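Local coordinates for hydroquinone dioxygenase large subunit (Pseudomonas sp., PDB 4ZXA) that opens the aromatic ring of hydroquinone as the large subunit of a two-subunit, Fe2+-dependent hydroquinone 1,2-dioxygenase, at the interface of chains B and A. Sequence-based numbering; all coordinates share one arbitrary frame. Chains: chain A, Hydroquinone dioxygenase large subunit; chain B, Hydroquinone dioxygenase small subunit.

The interface of chains B and A. Residues chain B 127-128; chain A 200, 202, 217-219.
Where the start of strand 128-132 of chain B and the loop residue before it, B:Gly127, come up against chain A, they meet the short strand 216-218, the first turn of helix 219-224 and the loop carrying A:Asp200 and A:Pro202. B:His128 and A:Ser218 form an antiparallel bridge, a short pairing of the two backbones at this point in the heteromeric dioxygenase. The evidence for backbone registration is the hydrogen bond from A:Leu219 N to B:Gly127 O, 2.7 Å long and bent at the hydrogen (121°). A:Leu219 is the first residue of its helix, where the N-H has no preceding turn to bond to, and B:Gly127 O serves as its acceptor.

The imidazole of B:His128 carries the side-chain packing. With CG anti to the carbonyl carbon (chi1 -63°), the ring lays one face against A:Pro202. A:Pro202 CG sits over that face, nearer the CG–ND1 side than the ring centre and 3.8 Å from the centroid, a CH-pi contact. A:Ser218 CB approaches the CD2 corner from the same side of the ring, 3.5 Å from B:His128 CD2. At the ring's far end, B:His128 NE2 gives a weak hydrogen bond to the main-chain A:Asp200 O, 3.0 Å long with 130° at the hydrogen, which probably adds little to the positioning by packing. Replacing the imidazole with the methyl of an alanine would probably leave A:Pro202 CG without its aromatic face and the A:Asp200 carbonyl without this donor. Consistent with the bent geometry, A:Asp200 O is displaced about 1.7 Å from the imidazole plane of B:His128, toward the side occupied by A:Pro202.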
# COMPACT_ATOMS: atom_id res chain seq x y z
N GLY B 127 -12.40 30.89 12.62
CA GLY B 127 -11.29 30.06 13.04
C GLY B 127 -10.88 30.36 14.46
O GLY B 127 -9.94 29.74 14.98
N HIS B 128 -11.57 31.29 15.10
CA HIS B 128 -11.23 31.68 16.46
C HIS B 128 -12.08 30.97 17.50
O HIS B 128 -13.28 30.73 17.31
CB HIS B 128 -11.33 33.19 16.64
CG HIS B 128 -10.36 33.96 15.79
ND1 HIS B 128 -10.44 35.32 15.62
CD2 HIS B 128 -9.30 33.54 15.05
CE1 HIS B 128 -9.45 35.72 14.82
NE2 HIS B 128 -8.75 34.65 14.47
N ASP A 200 -3.93 35.76 12.30
CA ASP A 200 -4.38 36.75 13.26
C ASP A 200 -5.03 36.12 14.46
O ASP A 200 -5.83 35.20 14.32
CB ASP A 200 -5.37 37.73 12.61
CG ASP A 200 -4.74 38.51 11.46
OD1 ASP A 200 -3.50 38.74 11.48
OD2 ASP A 200 -5.50 38.88 10.52
N PRO A 202 -7.55 36.45 17.83
CA PRO A 202 -8.74 37.23 18.20
C PRO A 202 -8.32 38.35 19.16
O PRO A 202 -7.27 38.24 19.80
CB PRO A 202 -9.60 36.23 18.97
CG PRO A 202 -8.90 34.91 18.90
CD PRO A 202 -7.49 35.16 18.53
N PHE A 217 -8.15 32.07 21.42
CA PHE A 217 -7.01 31.96 20.50
C PHE A 217 -7.50 31.59 19.12
O PHE A 217 -8.68 31.28 18.93
CB PHE A 217 -5.99 30.93 20.99
CG PHE A 217 -6.49 29.50 20.94
CD1 PHE A 217 -7.44 29.05 21.83
CD2 PHE A 217 -6.00 28.62 20.00
CE1 PHE A 217 -7.91 27.74 21.79
CE2 PHE A 217 -6.44 27.31 19.95
CZ PHE A 217 -7.41 26.87 20.85
N SER A 218 -6.61 31.64 18.13
CA SER A 218 -7.00 31.23 16.80
C SER A 218 -6.74 29.75 16.60
O SER A 218 -5.59 29.32 16.52
CB SER A 218 -6.27 32.03 15.73
OG SER A 218 -6.48 31.44 14.46
N LEU A 219 -7.81 28.98 16.52
CA LEU A 219 -7.72 27.56 16.29
C LEU A 219 -7.16 27.23 14.88
O LEU A 219 -6.36 26.30 14.74
CB LEU A 219 -9.09 26.90 16.52
CG LEU A 219 -9.19 25.39 16.30
CD1 LEU A 219 -8.34 24.62 17.33
CD2 LEU A 219 -10.65 24.93 16.34